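Long-range contacts in GH5 (Bacteroidetes bacterium AC2a, PDB 4YHE), which probably hydrolyses beta-glucosidic bonds in cellulose and related glucans, as a family 5 glycoside hydrolase with a beta/alpha barrel: residues A[42-51]-A[87-96]; A[142-150]-A[196-204]. All blocks are in the same frame, centred on the assembly; numbering follows the deposited sequence.

Contact 1: A[42-51]-A[87-96]; sequences ATQQTFNGLA and LVHMAHKAGL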
ATOM      1  N   ALA A  42     -14.965  -9.697   6.055  1.00 16.65           N
ATOM      2  CA  ALA A  42     -13.885 -10.652   6.256  1.00 16.43           C
ATOM      3  C   ALA A  42     -14.159 -11.509   7.478  1.00 17.62           C
ATOM      4  O   ALA A  42     -14.853 -11.091   8.402  1.00 17.23           O
ATOM      5  CB  ALA A  42     -12.558  -9.936   6.361  1.00 16.51           C
ATOM      6  N   THR A  43     -13.618 -12.724   7.470  1.00 18.10           N
ATOM      7  CA  THR A  43     -13.774 -13.633   8.580  1.00 18.49           C
ATOM      8  C   THR A  43     -12.411 -14.168   8.967  1.00 19.01           C
ATOM      9  O   THR A  43     -11.421 -13.887   8.316  1.00 18.75           O
ATOM     10  CB  THR A  43     -14.676 -14.845   8.201  1.00 18.77           C
ATOM     11  OG1 THR A  43     -14.058 -15.687   7.195  1.00 18.19           O
ATOM     12  CG2 THR A  43     -16.009 -14.368   7.716  1.00 20.27           C
ATOM     13  N   GLN A  44     -12.338 -14.934  10.042  1.00 18.85           N
ATOM     14  CA  GLN A  44     -11.061 -15.602  10.355  1.00 18.74           C
ATOM     15  C   GLN A  44     -10.531 -16.427   9.212  1.00 18.95           C
ATOM     16  O   GLN A  44      -9.322 -16.516   9.021  1.00 21.57           O
ATOM     17  CB  GLN A  44     -11.209 -16.531  11.570  1.00 19.87           C
ATOM     18  CG  GLN A  44      -9.876 -17.033  12.131  1.00 19.73           C
ATOM     19  CD  GLN A  44      -8.947 -15.906  12.578  1.00 20.18           C
ATOM     20  OE1 GLN A  44      -9.300 -15.083  13.424  1.00 20.76           O
ATOM     21  NE2 GLN A  44      -7.742 -15.871  12.005  1.00 21.28           N
ATOM     22  N   GLN A  45     -11.428 -17.088   8.490  1.00 19.25           N
ATOM     23  CA  GLN A  45     -11.062 -17.941   7.371  1.00 20.31           C
ATOM     24  C   GLN A  45     -10.347 -17.127   6.271  1.00 19.07           C
ATOM     25  O   GLN A  45      -9.456 -17.636   5.589  1.00 17.82           O
ATOM     26  CB  GLN A  45     -12.305 -18.661   6.818  1.00 22.02           C
ATOM     27  CG  GLN A  45     -12.888 -19.760   7.736  1.00 26.10           C
ATOM     28  CD  GLN A  45     -13.381 -19.256   9.103  1.00 30.10           C
ATOM     29  OE1 GLN A  45     -14.291 -18.384   9.215  1.00 28.31           O
ATOM     30  NE2 GLN A  45     -12.779 -19.804  10.171  1.00 31.98           N
ATOM     31  N   THR A  46     -10.738 -15.861   6.092  1.00 17.84           N
ATOM     32  CA  THR A  46     -10.029 -14.989   5.174  1.00 17.02           C
ATOM     33  C   THR A  46      -8.538 -14.962   5.489  1.00 16.91           C
ATOM     34  O   THR A  46      -7.704 -15.262   4.623  1.00 18.02           O
ATOM     35  CB  THR A  46     -10.543 -13.535   5.227  1.00 17.02           C
ATOM     36  OG1 THR A  46     -11.969 -13.522   5.071  1.00 16.14           O
ATOM     37  CG2 THR A  46      -9.906 -12.706   4.129  1.00 17.27           C
ATOM     38  N   PHE A  47      -8.209 -14.636   6.730  1.00 16.65           N
ATOM     39  CA  PHE A  47      -6.825 -14.463   7.143  1.00 16.81           C
ATOM     40  C   PHE A  47      -6.083 -15.794   7.207  1.00 17.88           C
ATOM     41  O   PHE A  47      -4.897 -15.854   6.876  1.00 16.82           O
ATOM     42  CB  PHE A  47      -6.769 -13.716   8.460  1.00 16.67           C
ATOM     43  CG  PHE A  47      -7.364 -12.341   8.363  1.00 16.39           C
ATOM     44  CD1 PHE A  47      -6.626 -11.301   7.829  1.00 15.45           C
ATOM     45  CD2 PHE A  47      -8.660 -12.110   8.752  1.00 16.37           C
ATOM     46  CE1 PHE A  47      -7.178 -10.039   7.699  1.00 16.20           C
ATOM     47  CE2 PHE A  47      -9.227 -10.853   8.617  1.00 17.33           C
ATOM     48  CZ  PHE A  47      -8.485  -9.819   8.102  1.00 15.90           C
ATOM     49  N   ASN A  48      -6.787 -16.855   7.573  1.00 16.95           N
ATOM     50  CA  ASN A  48      -6.194 -18.206   7.503  1.00 18.61           C
ATOM     51  C   ASN A  48      -5.767 -18.563   6.067  1.00 18.51           C
ATOM     52  O   ASN A  48      -4.688 -19.134   5.824  1.00 18.53           O
ATOM     53  CB  ASN A  48      -7.212 -19.248   8.027  1.00 19.37           C
ATOM     54  CG  ASN A  48      -7.477 -19.127   9.533  1.00 19.80           C
ATOM     55  OD1 ASN A  48      -6.814 -18.391  10.258  1.00 19.19           O
ATOM     56  ND2 ASN A  48      -8.438 -19.899  10.009  1.00 21.60           N
ATOM     57  N   GLY A  49      -6.623 -18.211   5.112  1.00 18.37           N
ATOM     58  CA  GLY A  49      -6.353 -18.421   3.698  1.00 19.09           C
ATOM     59  C   GLY A  49      -5.088 -17.720   3.264  1.00 18.45           C
ATOM     60  O   GLY A  49      -4.269 -18.300   2.553  1.00 20.00           O
ATOM     61  N   LEU A  50      -4.917 -16.475   3.710  1.00 17.80           N
ATOM     62  CA  LEU A  50      -3.739 -15.708   3.353  1.00 17.92           C
ATOM     63  C   LEU A  50      -2.453 -16.389   3.882  1.00 17.71           C
ATOM     64  O   LEU A  50      -1.499 -16.546   3.147  1.00 18.23           O
ATOM     65  CB  LEU A  50      -3.819 -14.297   3.905  1.00 16.90           C
ATOM     66  CG  LEU A  50      -5.061 -13.501   3.452  1.00 16.78           C
ATOM     67  CD1 LEU A  50      -4.966 -12.110   4.043  1.00 16.58           C
ATOM     68  CD2 LEU A  50      -5.144 -13.444   1.945  1.00 17.37           C
ATOM     69  N   ALA A  51      -2.458 -16.783   5.144  1.00 17.05           N
ATOM     70  CA  ALA A  51      -1.273 -17.395   5.754  1.00 19.47           C
ATOM     71  C   ALA A  51      -0.939 -18.717   5.106  1.00 19.40           C
ATOM     72  O   ALA A  51       0.213 -18.992   4.814  1.00 20.77           O
ATOM     73  CB  ALA A  51      -1.471 -17.575   7.253  1.00 20.02           C
ATOM     74  N   LEU A  87     -10.588  -7.221  13.134  1.00 18.75           N
ATOM     75  CA  LEU A  87      -9.865  -7.674  11.925  1.00 18.16           C
ATOM     76  C   LEU A  87      -8.358  -7.824  12.166  1.00 17.67           C
ATOM     77  O   LEU A  87      -7.744  -8.833  11.773  1.00 16.37           O
ATOM     78  CB  LEU A  87     -10.101  -6.680  10.794  1.00 18.59           C
ATOM     79  CG  LEU A  87     -11.536  -6.641  10.265  1.00 18.78           C
ATOM     80  CD1 LEU A  87     -11.717  -5.394   9.432  1.00 18.80           C
ATOM     81  CD2 LEU A  87     -11.823  -7.902   9.471  1.00 19.03           C
ATOM     82  N   VAL A  88      -7.790  -6.809  12.817  1.00 17.80           N
ATOM     83  CA  VAL A  88      -6.384  -6.790  13.186  1.00 19.23           C
ATOM     84  C   VAL A  88      -6.045  -8.056  13.971  1.00 19.12           C
ATOM     85  O   VAL A  88      -5.046  -8.730  13.717  1.00 17.90           O
ATOM     86  CB  VAL A  88      -6.096  -5.511  14.016  1.00 20.33           C
ATOM     87  CG1 VAL A  88      -4.830  -5.605  14.830  1.00 21.27           C
ATOM     88  CG2 VAL A  88      -6.022  -4.304  13.105  1.00 21.14           C
ATOM     89  N   HIS A  89      -6.909  -8.399  14.921  1.00 19.31           N
ATOM     90  CA  HIS A  89      -6.632  -9.566  15.775  1.00 19.93           C
ATOM     91  C   HIS A  89      -6.916 -10.907  15.131  1.00 20.85           C
ATOM     92  O   HIS A  89      -6.235 -11.894  15.452  1.00 21.85           O
ATOM     93  CB  HIS A  89      -7.276  -9.352  17.158  1.00 20.31           C
ATOM     94  CG  HIS A  89      -6.550  -8.337  17.978  1.00 21.13           C
ATOM     95  ND1 HIS A  89      -6.949  -7.017  18.072  1.00 21.41           N
ATOM     96  CD2 HIS A  89      -5.390  -8.429  18.680  1.00 22.17           C
ATOM     97  CE1 HIS A  89      -6.092  -6.360  18.831  1.00 21.89           C
ATOM     98  NE2 HIS A  89      -5.136  -7.193  19.207  1.00 21.68           N
ATOM     99  N   MET A  90      -7.838 -10.968  14.154  1.00 20.00           N
ATOM    100  CA  MET A  90      -7.948 -12.169  13.304  1.00 20.73           C
ATOM    101  C   MET A  90      -6.662 -12.402  12.508  1.00 20.96           C
ATOM    102  O   MET A  90      -6.149 -13.530  12.423  1.00 17.88           O
ATOM    103  CB  MET A  90      -9.115 -12.066  12.315  1.00 20.98           C
ATOM    104  CG  MET A  90     -10.506 -11.968  12.921  1.00 22.78           C
ATOM    105  SD  MET A  90     -11.727 -11.692  11.622  1.00 24.47           S
ATOM    106  CE  MET A  90     -13.278 -11.686  12.524  1.00 24.97           C
ATOM    107  N   ALA A  91      -6.158 -11.325  11.899  1.00 20.10           N
ATOM    108  CA  ALA A  91      -4.900 -11.371  11.163  1.00 19.54           C
ATOM    109  C   ALA A  91      -3.738 -11.869  12.049  1.00 19.48           C
ATOM    110  O   ALA A  91      -2.943 -12.714  11.619  1.00 19.46           O
ATOM    111  CB  ALA A  91      -4.578  -9.991  10.612  1.00 19.22           C
ATOM    112  N   HIS A  92      -3.666 -11.344  13.272  1.00 20.08           N
ATOM    113  CA  HIS A  92      -2.627 -11.717  14.237  1.00 22.74           C
ATOM    114  C   HIS A  92      -2.760 -13.176  14.606  1.00 23.34           C
ATOM    115  O   HIS A  92      -1.764 -13.914  14.682  1.00 21.53           O
ATOM    116  CB  HIS A  92      -2.718 -10.852  15.492  1.00 24.89           C
ATOM    117  CG  HIS A  92      -1.660 -11.138  16.518  1.00 26.72           C
ATOM    118  ND1 HIS A  92      -0.319 -11.258  16.206  1.00 25.58           N
ATOM    119  CD2 HIS A  92      -1.749 -11.293  17.866  1.00 27.43           C
ATOM    120  CE1 HIS A  92       0.365 -11.507  17.311  1.00 27.03           C
ATOM    121  NE2 HIS A  92      -0.478 -11.522  18.332  1.00 26.56           N
ATOM    122  N   LYS A  93      -3.994 -13.613  14.807  1.00 24.30           N
ATOM    123  CA  LYS A  93      -4.257 -15.032  15.056  1.00 24.65           C
ATOM    124  C   LYS A  93      -3.748 -15.903  13.929  1.00 25.39           C
ATOM    125  O   LYS A  93      -3.307 -17.028  14.162  1.00 23.15           O
ATOM    126  CB  LYS A  93      -5.754 -15.235  15.266  1.00 27.05           C
ATOM    127  CG  LYS A  93      -6.169 -16.615  15.730  1.00 30.56           C
ATOM    128  CD  LYS A  93      -7.605 -16.540  16.262  1.00 34.18           C
ATOM    129  CE  LYS A  93      -8.211 -17.917  16.463  1.00 37.70           C
ATOM    130  NZ  LYS A  93      -7.346 -18.811  17.278  1.00 38.31           N
ATOM    131  N   ALA A  94      -3.798 -15.410  12.687  1.00 21.26           N
ATOM    132  CA  ALA A  94      -3.254 -16.155  11.582  1.00 22.29           C
ATOM    133  C   ALA A  94      -1.713 -16.068  11.411  1.00 22.89           C
ATOM    134  O   ALA A  94      -1.172 -16.659  10.483  1.00 22.78           O
ATOM    135  CB  ALA A  94      -3.955 -15.755  10.290  1.00 21.54           C
ATOM    136  N   GLY A  95      -1.040 -15.284  12.250  1.00 23.12           N
ATOM    137  CA  GLY A  95       0.403 -15.108  12.158  1.00 24.92           C
ATOM    138  C   GLY A  95       0.915 -14.045  11.193  1.00 23.12           C
ATOM    139  O   GLY A  95       2.087 -14.029  10.871  1.00 23.04           O
ATOM    140  N   LEU A  96       0.046 -13.132  10.772  1.00 22.18           N
ATOM    141  CA  LEU A  96       0.411 -12.106   9.781  1.00 21.39           C
ATOM    142  C   LEU A  96       0.849 -10.820  10.450  1.00 19.62           C
ATOM    143  O   LEU A  96       0.341 -10.445  11.505  1.00 20.29           O
ATOM    144  CB  LEU A  96      -0.784 -11.814   8.858  1.00 20.88           C
ATOM    145  CG  LEU A  96      -1.369 -12.995   8.105  1.00 20.97           C
ATOM    146  CD1 LEU A  96      -2.748 -12.686   7.571  1.00 20.53           C
ATOM    147  CD2 LEU A  96      -0.421 -13.416   6.997  1.00 21.75           C
TER
HETATM  148  O   HOH W   1      -5.892 -18.774  12.807  1.00 41.01           O
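Q44 turns its CG anti to the backbone N (chi1 -168°) and then bends at chi2, which lays its amide along M90. F47 has its CG anti to the carbonyl carbon, and its ring stands against M90 and A91.

Q44 NE2 donates to M90 O at 2.9 Å, with an N-H...O angle of 164°. The acceptor lies near the amide plane of Q44. M90 O also takes the helical bond from A94 N, and the two donors come from opposite faces of its carbonyl plane. Q44 NE2 gives a second bond to N48 OD1 (3.2 Å). Two acceptors thus fix the rotation of the amide. Q44 OE1 lies against M90 CB and, further out, K93 CD. A water donates to N48 OD1 and, weakly, to K93 O.

One face of the F47 ring looks onto the backbone of helix 87-93, with L87 O and A91 N above it near the rim. M90 CB is 3.6 Å from F47 CD2. M90 SD lies 5.1 Å from the F47 ring centroid in an oblique Met-aromatic contact. L96 CD1 is at the ring edge. A94 CB packs on the backbone of helix 44-51, 3.5 Å from F47 O.

T43 and T46 form a capping box, in which T43 N donates to T46 OG1. T43 OG1 also bonds A349 O, and its capping bond from Q45 N is weak. G95 follows helix 87-93 in a Schellman motif, at backbone angles where a CB would press on the carbonyl O of A94.

The axes of segments 44-51 and 87-93 come within 8.5 Å and cross at 39°. Beneath these neighbouring outer helices of the barrel, F47, L50, A91 and L96 all touch V58 of strand 57-60, and A91 also reaches V98 of strand 97-101.

Contact 2: A[142-150]-A[196-204]; sequences IWLQIGKRF and AIRAAGGKN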
ATOM      1  N   ILE A 142      -7.296  11.587  15.604  1.00 22.79           N
ATOM      2  CA  ILE A 142      -7.564  10.287  15.057  1.00 22.60           C
ATOM      3  C   ILE A 142      -6.459   9.308  15.399  1.00 21.10           C
ATOM      4  O   ILE A 142      -6.727   8.224  15.954  1.00 21.20           O
ATOM      5  CB  ILE A 142      -7.829  10.337  13.532  1.00 23.33           C
ATOM      6  CG1 ILE A 142      -9.164  11.028  13.277  1.00 24.91           C
ATOM      7  CG2 ILE A 142      -7.836   8.919  12.958  1.00 24.10           C
ATOM      8  CD1 ILE A 142      -9.480  11.199  11.813  1.00 25.18           C
ATOM      9  N   TRP A 143      -5.219   9.671  15.108  1.00 20.56           N
ATOM     10  CA  TRP A 143      -4.114   8.782  15.409  1.00 19.26           C
ATOM     11  C   TRP A 143      -3.920   8.534  16.920  1.00 21.14           C
ATOM     12  O   TRP A 143      -3.502   7.452  17.330  1.00 19.61           O
ATOM     13  CB  TRP A 143      -2.814   9.245  14.712  1.00 20.00           C
ATOM     14  CG  TRP A 143      -2.724   8.699  13.313  1.00 19.08           C
ATOM     15  CD1 TRP A 143      -2.691   9.411  12.142  1.00 17.81           C
ATOM     16  CD2 TRP A 143      -2.679   7.322  12.942  1.00 18.29           C
ATOM     17  NE1 TRP A 143      -2.582   8.577  11.088  1.00 18.26           N
ATOM     18  CE2 TRP A 143      -2.614   7.280  11.529  1.00 18.28           C
ATOM     19  CE3 TRP A 143      -2.716   6.120  13.657  1.00 18.73           C
ATOM     20  CZ2 TRP A 143      -2.595   6.084  10.812  1.00 18.71           C
ATOM     21  CZ3 TRP A 143      -2.651   4.916  12.945  1.00 18.96           C
ATOM     22  CH2 TRP A 143      -2.597   4.909  11.527  1.00 18.51           C
ATOM     23  N   LEU A 144      -4.227   9.528  17.739  1.00 22.38           N
ATOM     24  CA  LEU A 144      -4.196   9.320  19.183  1.00 25.07           C
ATOM     25  C   LEU A 144      -5.166   8.210  19.599  1.00 24.25           C
ATOM     26  O   LEU A 144      -4.799   7.334  20.369  1.00 25.24           O
ATOM     27  CB  LEU A 144      -4.558  10.610  19.908  1.00 27.00           C
ATOM     28  CG  LEU A 144      -3.438  11.598  20.205  1.00 29.83           C
ATOM     29  CD1 LEU A 144      -4.043  12.853  20.835  1.00 30.98           C
ATOM     30  CD2 LEU A 144      -2.394  10.982  21.138  1.00 28.38           C
ATOM     31  N   GLN A 145      -6.387   8.245  19.064  1.00 24.49           N
ATOM     32  CA  GLN A 145      -7.411   7.247  19.406  1.00 23.51           C
ATOM     33  C   GLN A 145      -7.029   5.872  18.928  1.00 23.57           C
ATOM     34  O   GLN A 145      -7.158   4.880  19.669  1.00 21.47           O
ATOM     35  CB  GLN A 145      -8.764   7.649  18.823  1.00 24.03           C
ATOM     36  CG  GLN A 145      -9.387   8.833  19.526  1.00 24.95           C
ATOM     37  CD  GLN A 145     -10.618   9.342  18.829  1.00 25.50           C
ATOM     38  OE1 GLN A 145     -11.706   8.769  18.969  1.00 27.10           O
ATOM     39  NE2 GLN A 145     -10.471  10.427  18.079  1.00 26.74           N
ATOM     40  N   ILE A 146      -6.546   5.805  17.678  1.00 21.23           N
ATOM     41  CA  ILE A 146      -6.130   4.563  17.113  1.00 20.67           C
ATOM     42  C   ILE A 146      -5.009   3.969  17.932  1.00 20.17           C
ATOM     43  O   ILE A 146      -5.047   2.795  18.261  1.00 20.65           O
ATOM     44  CB  ILE A 146      -5.686   4.691  15.631  1.00 20.00           C
ATOM     45  CG1 ILE A 146      -6.884   5.053  14.758  1.00 21.03           C
ATOM     46  CG2 ILE A 146      -5.051   3.403  15.156  1.00 19.68           C
ATOM     47  CD1 ILE A 146      -6.540   5.498  13.349  1.00 20.01           C
ATOM     48  N   GLY A 147      -3.992   4.766  18.237  1.00 21.18           N
ATOM     49  CA  GLY A 147      -2.889   4.282  19.049  1.00 21.92           C
ATOM     50  C   GLY A 147      -3.347   3.835  20.448  1.00 21.22           C
ATOM     51  O   GLY A 147      -2.884   2.819  20.964  1.00 22.35           O
ATOM     52  N   LYS A 148      -4.246   4.583  21.065  1.00 23.46           N
ATOM     53  CA  LYS A 148      -4.716   4.193  22.407  1.00 24.97           C
ATOM     54  C   LYS A 148      -5.447   2.861  22.404  1.00 25.07           C
ATOM     55  O   LYS A 148      -5.258   2.070  23.313  1.00 24.65           O
ATOM     56  CB  LYS A 148      -5.574   5.276  23.023  1.00 28.02           C
ATOM     57  CG  LYS A 148      -4.711   6.383  23.599  1.00 32.41           C
ATOM     58  CD  LYS A 148      -5.551   7.564  24.054  1.00 34.71           C
ATOM     59  CE  LYS A 148      -4.668   8.749  24.423  1.00 36.80           C
ATOM     60  NZ  LYS A 148      -5.494   9.981  24.389  1.00 37.22           N
ATOM     61  N   ARG A 149      -6.217   2.570  21.357  1.00 23.68           N
ATOM     62  CA  ARG A 149      -6.880   1.265  21.255  1.00 24.41           C
ATOM     63  C   ARG A 149      -5.864   0.128  21.187  1.00 23.67           C
ATOM     64  O   ARG A 149      -6.069  -0.955  21.769  1.00 23.38           O
ATOM     65  CB  ARG A 149      -7.790   1.242  20.018  1.00 25.40           C
ATOM     66  CG  ARG A 149      -8.670   0.031  19.923  1.00 27.92           C
ATOM     67  CD  ARG A 149      -9.793   0.116  20.959  1.00 30.06           C
ATOM     68  NE  ARG A 149     -10.719  -0.895  20.590  1.00 35.28           N
ATOM     69  CZ  ARG A 149     -11.999  -0.762  20.321  1.00 29.02           C
ATOM     70  NH1 ARG A 149     -12.677   0.374  20.457  1.00 27.22           N
ATOM     71  NH2 ARG A 149     -12.604  -1.856  19.950  1.00 30.81           N
ATOM     72  N   PHE A 150      -4.762   0.364  20.474  1.00 22.91           N
ATOM     73  CA  PHE A 150      -3.805  -0.698  20.134  1.00 23.54           C
ATOM     74  C   PHE A 150      -2.508  -0.643  20.958  1.00 23.56           C
ATOM     75  O   PHE A 150      -1.508  -1.274  20.626  1.00 20.89           O
ATOM     76  CB  PHE A 150      -3.517  -0.646  18.611  1.00 23.53           C
ATOM     77  CG  PHE A 150      -4.721  -0.966  17.763  1.00 23.93           C
ATOM     78  CD1 PHE A 150      -5.265  -2.229  17.785  1.00 24.03           C
ATOM     79  CD2 PHE A 150      -5.322   0.005  16.961  1.00 22.80           C
ATOM     80  CE1 PHE A 150      -6.378  -2.535  17.044  1.00 24.51           C
ATOM     81  CE2 PHE A 150      -6.430  -0.295  16.209  1.00 24.27           C
ATOM     82  CZ  PHE A 150      -6.975  -1.556  16.254  1.00 26.20           C
ATOM     83  N   ALA A 196       1.615  12.145  16.996  1.00 23.41           N
ATOM     84  CA  ALA A 196       0.390  11.585  17.601  1.00 22.73           C
ATOM     85  C   ALA A 196       0.531  10.116  18.006  1.00 23.35           C
ATOM     86  O   ALA A 196       0.152   9.725  19.121  1.00 22.81           O
ATOM     87  CB  ALA A 196      -0.791  11.755  16.665  1.00 22.23           C
ATOM     88  N   ILE A 197       1.081   9.312  17.115  1.00 21.92           N
ATOM     89  CA  ILE A 197       1.266   7.892  17.375  1.00 22.92           C
ATOM     90  C   ILE A 197       2.193   7.671  18.570  1.00 24.90           C
ATOM     91  O   ILE A 197       1.892   6.884  19.489  1.00 23.54           O
ATOM     92  CB  ILE A 197       1.762   7.166  16.118  1.00 22.66           C
ATOM     93  CG1 ILE A 197       0.640   7.186  15.058  1.00 23.24           C
ATOM     94  CG2 ILE A 197       2.170   5.733  16.427  1.00 22.73           C
ATOM     95  CD1 ILE A 197       1.072   6.846  13.632  1.00 23.22           C
ATOM     96  N   ARG A 198       3.304   8.391  18.572  1.00 26.31           N
ATOM     97  CA  ARG A 198       4.268   8.306  19.666  1.00 26.10           C
ATOM     98  C   ARG A 198       3.660   8.794  20.971  1.00 24.29           C
ATOM     99  O   ARG A 198       3.965   8.220  21.995  1.00 28.41           O
ATOM    100  CB  ARG A 198       5.543   9.090  19.346  1.00 24.74           C
ATOM    101  CG  ARG A 198       6.297   8.577  18.125  1.00 25.34           C
ATOM    102  CD  ARG A 198       6.637   7.103  18.188  1.00 23.82           C
ATOM    103  NE  ARG A 198       7.404   6.676  17.019  1.00 23.76           N
ATOM    104  CZ  ARG A 198       7.424   5.442  16.512  1.00 23.74           C
ATOM    105  NH1 ARG A 198       6.677   4.469  17.025  1.00 24.45           N
ATOM    106  NH2 ARG A 198       8.169   5.181  15.446  1.00 23.67           N
ATOM    107  N   ALA A 199       2.792   9.811  20.933  1.00 23.84           N
ATOM    108  CA  ALA A 199       2.096  10.294  22.149  1.00 24.55           C
ATOM    109  C   ALA A 199       0.999   9.335  22.675  1.00 26.53           C
ATOM    110  O   ALA A 199       0.469   9.532  23.765  1.00 27.44           O
ATOM    111  CB  ALA A 199       1.503  11.679  21.918  1.00 23.37           C
ATOM    112  N   ALA A 200       0.637   8.310  21.916  1.00 26.52           N
ATOM    113  CA  ALA A 200      -0.502   7.467  22.282  1.00 28.99           C
ATOM    114  C   ALA A 200      -0.131   6.414  23.319  1.00 30.40           C
ATOM    115  O   ALA A 200      -1.013   5.718  23.830  1.00 32.69           O
ATOM    116  CB  ALA A 200      -1.089   6.800  21.030  1.00 29.27           C
ATOM    117  N   GLY A 201       1.161   6.273  23.608  1.00 30.44           N
ATOM    118  CA  GLY A 201       1.607   5.488  24.771  1.00 30.46           C
ATOM    119  C   GLY A 201       1.812   4.014  24.501  1.00 30.95           C
ATOM    120  O   GLY A 201       1.465   3.493  23.432  1.00 30.61           O
ATOM    121  N   GLY A 202       2.380   3.340  25.490  1.00 28.36           N
ATOM    122  CA  GLY A 202       2.578   1.901  25.451  1.00 29.27           C
ATOM    123  C   GLY A 202       3.414   1.461  24.276  1.00 28.27           C
ATOM    124  O   GLY A 202       4.443   2.055  23.974  1.00 31.82           O
ATOM    125  N   LYS A 203       2.969   0.433  23.579  1.00 28.31           N
ATOM    126  CA  LYS A 203       3.778  -0.122  22.510  1.00 29.34           C
ATOM    127  C   LYS A 203       3.797   0.744  21.250  1.00 26.44           C
ATOM    128  O   LYS A 203       4.551   0.462  20.345  1.00 28.27           O
ATOM    129  CB  LYS A 203       3.358  -1.547  22.224  1.00 32.45           C
ATOM    130  CG  LYS A 203       3.621  -2.455  23.431  1.00 33.55           C
ATOM    131  CD  LYS A 203       3.093  -3.850  23.175  1.00 35.11           C
ATOM    132  CE  LYS A 203       3.287  -4.772  24.370  1.00 36.47           C
ATOM    133  NZ  LYS A 203       2.603  -6.075  24.155  1.00 36.71           N
ATOM    134  N   ASN A 204       2.998   1.809  21.207  1.00 25.24           N
ATOM    135  CA  ASN A 204       3.146   2.785  20.127  1.00 26.58           C
ATOM    136  C   ASN A 204       4.516   3.476  20.166  1.00 30.26           C
ATOM    137  O   ASN A 204       4.882   4.150  19.203  1.00 30.44           O
ATOM    138  CB  ASN A 204       2.061   3.830  20.187  1.00 25.26           C
ATOM    139  CG  ASN A 204       0.687   3.233  20.066  1.00 26.07           C
ATOM    140  OD1 ASN A 204       0.360   2.619  19.050  1.00 25.32           O
ATOM    141  ND2 ASN A 204      -0.116   3.374  21.110  1.00 24.46           N
TER
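G147 and A200 bring the two backbones together, with their CA atoms 5.1 Å apart. Segment 142-150 is the end of helix 129-149. Segment 196-204 is the end of helix 181-199, a turn through G201 and G202, both at positive phi, and a short 3-10 piece. Both helices belong to the outer layer of the TIM barrel. The approach is close because G147 has no side chain: a CB there would clash with A200 CB.

A200 CB sits on the helix backbone, 3.7 Å from G147 CA. Next to it, L144 CD2 reaches A196 O and A199 CB. On the barrel side, W143 and I197 lie side by side and point the same way. I197 CD1 makes a CH-pi contact over the six-membered ring of W143, 4.0 Å from its centroid. I146 CD1 covers the opposite face of the indole. W143 NE1 is hydrogen-bonded to T161 O, and both W143 and I197 meet F159 of strand 157-160.

N204 ties the turn to the helix. Its CG is anti to the carbonyl carbon (chi1 -60°), which turns the amide onto G147. N204 ND2 donates to G147 O at 2.8 Å, 58° out of the carbonyl plane. It also donates to G201 O, in that carbonyl's plane. N204 OD1 accepts from R207 NH2. Replacing N204 by a leucine would probably leave G147 O and G201 O without this side-chain donor and R207 NH2 without its acceptor, and hold the turn less firmly. R198 NH1 donates to N204 O at 2.8 Å, with the oxygen in the guanidinium plane.

From the N terminus, contact 1 comes first. It closes a loop of 35 residues that holds strand 57-60 and most of helix 78-93, so it joins two successive outer helices across one barrel strand. The chain then runs through strand 97-101 into helix 129-149. Contact 2 closes a loop of 45 residues around strand 157-160 and most of helix 181-199, the same kind of link further round the barrel. The loops are in series and neither nest nor cross. The centres of contact 1 and contact 2 are about 23 Å apart. The contacts still meet, where F150, just after helix 129-149, packs against V88 and H89 of helix 78-93.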